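Local coordinates for aminoglycoside phosphotransferase (Streptomyces rimosus, PDB 6FUC), which probably inactivates streptomycin by phosphorylating its 3''-hydroxyl with ATP as the phosphate donor, so giving resistance to the antibiotic, at residues P71-W76 and A83-S88; F151-Q156 and Y263-P268. One frame throughout, in Å; residues are numbered along the deposited sequence. Where two conformers were deposited one is given.

Contact 1 of 2, residues P71-W76 and A83-S88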
# COMPACT_ATOMS: atom_id res chain seq x y z
N PRO A 71 -2.46 3.69 11.94
CA PRO A 71 -2.71 2.79 13.06
C PRO A 71 -1.68 2.97 14.16
O PRO A 71 -0.61 3.58 13.95
CB PRO A 71 -2.60 1.41 12.43
CG PRO A 71 -2.42 1.58 11.00
CD PRO A 71 -1.93 2.97 10.78
N ARG A 72 -1.96 2.40 15.31
CA ARG A 72 -0.96 2.23 16.37
C ARG A 72 -0.70 0.74 16.54
O ARG A 72 -1.60 -0.09 16.41
CB ARG A 72 -1.47 2.80 17.69
CG ARG A 72 -1.69 4.29 17.57
CD ARG A 72 -2.40 4.88 18.79
NE ARG A 72 -3.78 4.43 18.98
CZ ARG A 72 -4.19 3.55 19.92
NH1 ARG A 72 -5.50 3.29 20.03
NH2 ARG A 72 -3.32 2.91 20.69
N VAL A 73 0.57 0.43 16.85
CA VAL A 73 0.92 -0.94 17.20
C VAL A 73 0.44 -1.25 18.63
O VAL A 73 0.86 -0.58 19.57
CB VAL A 73 2.41 -1.22 17.07
CG1 VAL A 73 2.72 -2.65 17.47
CG2 VAL A 73 2.90 -0.93 15.63
N LEU A 74 -0.41 -2.27 18.75
CA LEU A 74 -0.93 -2.66 20.06
C LEU A 74 -0.15 -3.82 20.64
O LEU A 74 -0.07 -3.92 21.86
CB LEU A 74 -2.42 -3.01 19.93
CG LEU A 74 -3.31 -1.83 19.46
CD1 LEU A 74 -4.73 -2.25 19.29
CD2 LEU A 74 -3.21 -0.66 20.41
N ASP A 75 0.35 -4.74 19.81
CA ASP A 75 1.17 -5.84 20.34
C ASP A 75 1.94 -6.45 19.17
O ASP A 75 1.59 -6.29 18.00
CB ASP A 75 0.36 -6.87 21.10
CG ASP A 75 1.16 -7.62 22.19
OD1 ASP A 75 2.38 -7.36 22.34
OD2 ASP A 75 0.53 -8.50 22.84
N TRP A 76 2.96 -7.22 19.55
CA TRP A 76 3.82 -7.97 18.65
C TRP A 76 4.10 -9.31 19.30
O TRP A 76 4.55 -9.30 20.45
CB TRP A 76 5.15 -7.18 18.43
CG TRP A 76 6.20 -8.00 17.75
CD1 TRP A 76 7.34 -8.50 18.30
CD2 TRP A 76 6.23 -8.35 16.36
NE1 TRP A 76 8.06 -9.18 17.35
CE2 TRP A 76 7.39 -9.12 16.16
CE3 TRP A 76 5.40 -8.09 15.24
CZ2 TRP A 76 7.75 -9.57 14.89
CZ3 TRP A 76 5.76 -8.57 14.03
CH2 TRP A 76 6.90 -9.30 13.87
N ALA A 83 4.51 -15.02 13.39
CA ALA A 83 4.38 -13.77 14.17
C ALA A 83 3.02 -13.14 13.87
O ALA A 83 2.41 -13.36 12.80
CB ALA A 83 5.50 -12.78 13.88
N GLY A 84 2.58 -12.36 14.85
CA GLY A 84 1.36 -11.55 14.74
C GLY A 84 1.62 -10.15 15.14
O GLY A 84 2.25 -9.87 16.16
N LEU A 85 1.09 -9.23 14.32
CA LEU A 85 1.18 -7.80 14.53
C LEU A 85 -0.22 -7.28 14.78
O LEU A 85 -1.07 -7.32 13.87
CB LEU A 85 1.79 -7.14 13.30
CG LEU A 85 1.79 -5.65 13.25
CD1 LEU A 85 2.47 -5.04 14.44
CD2 LEU A 85 2.40 -5.13 11.94
N LEU A 86 -0.48 -6.81 15.99
CA LEU A 86 -1.82 -6.33 16.37
C LEU A 86 -1.80 -4.81 16.32
O LEU A 86 -0.90 -4.18 16.88
CB LEU A 86 -2.20 -6.81 17.78
CG LEU A 86 -2.53 -8.26 17.96
CD1 LEU A 86 -1.38 -9.20 17.71
CD2 LEU A 86 -3.09 -8.51 19.33
N THR A 87 -2.78 -4.19 15.61
CA THR A 87 -2.86 -2.78 15.45
C THR A 87 -4.28 -2.26 15.71
O THR A 87 -5.26 -2.99 15.62
CB THR A 87 -2.41 -2.36 14.02
OG1 THR A 87 -3.19 -3.10 13.05
CG2 THR A 87 -0.90 -2.59 13.78
N SER A 88 -4.35 -0.97 16.02
CA SER A 88 -5.65 -0.32 16.17
C SER A 88 -6.30 -0.14 14.77
O SER A 88 -5.66 0.20 13.79
CB SER A 88 -5.51 0.99 16.90
OG SER A 88 -4.64 1.86 16.21
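The carbonyl oxygen of L86 is gripped by two successive backbone amides, L74 N at 2.7 Å and D75 N at 3.2 Å, which reach it from the same face of its carbonyl plane. L86 N returns a bond to D75 O. With L74 and D75 both set against L86, the register slips by one residue, which makes a classic beta bulge. Toward the start of 71-76, S88 N donates to R72 O, while R72 N donates to the S88 hydroxyl, with 2.9 Å between R72 N and S88 OG. A chi1 of 59° puts that OG between the backbone N and carbonyl carbon of S88. The two strands form the antiparallel hairpin 73-79/82-88 in the five-stranded sheet of the kinase-like N-terminal lobe, with 73-79 outermost. V73, W76, L85 and T87 share one face of the sheet, and helix 50-63 packs on V73, W76 and L85 there. V73 CG1 meets L85 CD1 at 3.9 Å, the two side chains crossing at about a right angle. The W76 indole brings CH2 to 3.8 Å from A83 CB, with L85 CB at its edge, near the ring plane; R57 adds a cation-pi contact. L74 CD1 lies against the T87-S88 peptide, touching T87 C and S88 N. On the other face D75 turns its carboxylate to a salt bridge with R77.

Contact 2 of 2, residues F151-Q156 and Y263-P268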
# COMPACT_ATOMS: atom_id res chain seq x y z
N PHE A 151 -3.44 -9.13 -10.89
CA PHE A 151 -2.91 -7.81 -10.45
C PHE A 151 -2.46 -7.00 -11.61
O PHE A 151 -2.20 -5.81 -11.44
CB PHE A 151 -1.76 -7.99 -9.46
CG PHE A 151 -2.10 -8.73 -8.18
CD1 PHE A 151 -3.39 -8.97 -7.80
CD2 PHE A 151 -1.04 -9.14 -7.35
CE1 PHE A 151 -3.65 -9.66 -6.62
CE2 PHE A 151 -1.28 -9.86 -6.21
CZ PHE A 151 -2.59 -10.08 -5.82
N LEU A 152 -2.25 -7.61 -12.76
CA LEU A 152 -1.73 -6.90 -13.91
C LEU A 152 -2.82 -6.06 -14.55
O LEU A 152 -4.01 -6.41 -14.48
CB LEU A 152 -1.18 -7.89 -14.91
CG LEU A 152 0.07 -8.64 -14.52
CD1 LEU A 152 0.31 -9.80 -15.48
CD2 LEU A 152 1.26 -7.70 -14.49
N PRO A 153 -2.45 -5.03 -15.29
CA PRO A 153 -3.41 -4.37 -16.17
C PRO A 153 -4.06 -5.37 -17.11
O PRO A 153 -3.38 -6.29 -17.58
CB PRO A 153 -2.53 -3.42 -16.98
CG PRO A 153 -1.36 -3.20 -16.14
CD PRO A 153 -1.10 -4.44 -15.40
N GLU A 154 -5.34 -5.17 -17.39
CA GLU A 154 -6.07 -6.13 -18.20
C GLU A 154 -5.32 -6.55 -19.48
O GLU A 154 -5.30 -7.73 -19.85
CB GLU A 154 -7.45 -5.55 -18.54
CG GLU A 154 -8.45 -6.61 -18.94
N GLU A 155 -4.75 -5.59 -20.18
CA GLU A 155 -4.09 -5.84 -21.47
C GLU A 155 -2.79 -6.66 -21.37
O GLU A 155 -2.25 -7.10 -22.38
CB GLU A 155 -3.91 -4.51 -22.22
CG GLU A 155 -2.87 -3.54 -21.67
CD GLU A 155 -3.31 -2.65 -20.49
OE1 GLU A 155 -4.44 -2.84 -19.92
OE2 GLU A 155 -2.51 -1.74 -20.17
N GLN A 156 -2.25 -6.81 -20.15
CA GLN A 156 -1.02 -7.54 -19.89
C GLN A 156 -1.24 -8.94 -19.35
O GLN A 156 -0.28 -9.67 -19.19
CB GLN A 156 -0.17 -6.75 -18.88
CG GLN A 156 0.35 -5.45 -19.44
CD GLN A 156 1.30 -4.74 -18.51
OE1 GLN A 156 1.56 -5.18 -17.41
NE2 GLN A 156 1.78 -3.65 -18.94
N TYR A 263 5.75 2.96 -12.99
CA TYR A 263 5.41 2.41 -11.66
C TYR A 263 4.12 1.60 -11.66
O TYR A 263 4.04 0.61 -10.93
CB TYR A 263 5.38 3.56 -10.61
CG TYR A 263 6.77 4.00 -10.28
CD1 TYR A 263 7.58 3.21 -9.46
CD2 TYR A 263 7.34 5.14 -10.83
CE1 TYR A 263 8.90 3.55 -9.21
CE2 TYR A 263 8.66 5.50 -10.56
CZ TYR A 263 9.45 4.71 -9.78
OH TYR A 263 10.75 4.98 -9.51
N LEU A 264 3.13 2.01 -12.44
CA LEU A 264 1.92 1.21 -12.57
C LEU A 264 2.23 -0.20 -13.02
O LEU A 264 1.66 -1.15 -12.53
CB LEU A 264 0.95 1.87 -13.55
CG LEU A 264 -0.40 1.16 -13.63
CD1 LEU A 264 -1.17 1.18 -12.28
CD2 LEU A 264 -1.21 1.79 -14.73
N HIS A 265 3.13 -0.28 -14.00
CA HIS A 265 3.47 -1.55 -14.60
C HIS A 265 4.47 -2.40 -13.77
O HIS A 265 4.40 -3.63 -13.81
CB HIS A 265 4.01 -1.34 -16.00
CG HIS A 265 2.95 -0.89 -16.94
ND1 HIS A 265 3.22 -0.57 -18.25
CD2 HIS A 265 1.61 -0.69 -16.76
CE1 HIS A 265 2.08 -0.20 -18.84
NE2 HIS A 265 1.09 -0.26 -17.96
N LEU A 266 5.31 -1.71 -13.01
CA LEU A 266 6.25 -2.44 -12.15
C LEU A 266 5.50 -3.08 -10.99
O LEU A 266 5.80 -4.23 -10.58
CB LEU A 266 7.32 -1.48 -11.63
CG LEU A 266 8.32 -2.09 -10.66
CD1 LEU A 266 9.11 -3.26 -11.25
CD2 LEU A 266 9.25 -0.99 -10.13
N ASP A 267 4.58 -2.35 -10.36
CA ASP A 267 4.04 -2.74 -9.07
C ASP A 267 3.54 -4.16 -9.07
O ASP A 267 3.87 -4.92 -8.13
CB ASP A 267 2.98 -1.72 -8.61
CG ASP A 267 2.65 -1.93 -7.14
OD1 ASP A 267 3.45 -1.32 -6.31
OD2 ASP A 267 1.73 -2.68 -6.85
N PRO A 268 2.70 -4.60 -10.01
CA PRO A 268 2.18 -5.95 -9.89
C PRO A 268 3.20 -7.05 -9.95
O PRO A 268 2.97 -8.16 -9.47
CB PRO A 268 1.17 -6.07 -11.03
CG PRO A 268 1.49 -5.01 -11.93
CD PRO A 268 2.13 -3.89 -11.17
O HOH W 1 -1.79 -0.10 -17.98
O HOH W 2 4.06 -4.96 -16.27
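P268 packs its ring against the backbone and CB of F151 and against CD2 of L152, and this is the tightly packed, apolar half of the contact. P268 CB sits 3.4 Å from F151 O and also meets F151 CB, whereas beyond CB the F151 side chain turns from P268; it also touches W271. From the next residue, L152 CD2 comes to 3.7 Å from P268 CG, the leucine and proline side chains crossing at about a right angle. L152 is buried here, with L164 of helix 161-168 and L269 also against it. P153 bridges the two halves: its CD stands at a looser 4.4 Å from P268 CG, and its CG approaches H265 CD2 obliquely. The contact joins the loop between helices 131-143 and 161-168 to helix 257-266 and the residues that follow it, within the largely helical C-terminal lobe of this kinase-like fold. The loop tightens into a short 3-10 turn at 154-156, where Q156 N bonds back to P153 O. In the Q156 side chain a chi2 of -174° puts CD anti to CA, and NE2 lies over the centre of the H265 imidazole, 3.4 Å above the ring plane. The amide and ring planes are 64° apart, so the nitrogen meets the ring face without a parallel stack. Two waters bridge the segments. One donates both to Q156 OE1 and to H265 O, each at 2.8 Å. The looser side is at exposed E155, where the other water donates to E155 OE2 and is hydrogen-bonded to H265 NE2 in the plane of the ring, at its edge, linking carboxylate to imidazole while E155 OE2 and H265 NE2 stay 4.5 Å apart.

In the fold
Contact 1 and contact 2 lie on opposite sides of the chain's centre, about 31 Å apart centre to centre, and no secondary-structure element is common to them. Both are partly buried, yet they are built differently. Contact 1 ties neighbouring strands of one hairpin through direct backbone hydrogen bonds, with helix 50-63 over one face. In contact 2, segments 107 residues apart in sequence meet through proline and leucine packing, an amide over an imidazole and water bridges. Contact 1 lies at the edge of the N-lobe sheet, while contact 2 joins a loop to a helix and the residues after it in the helical lobe.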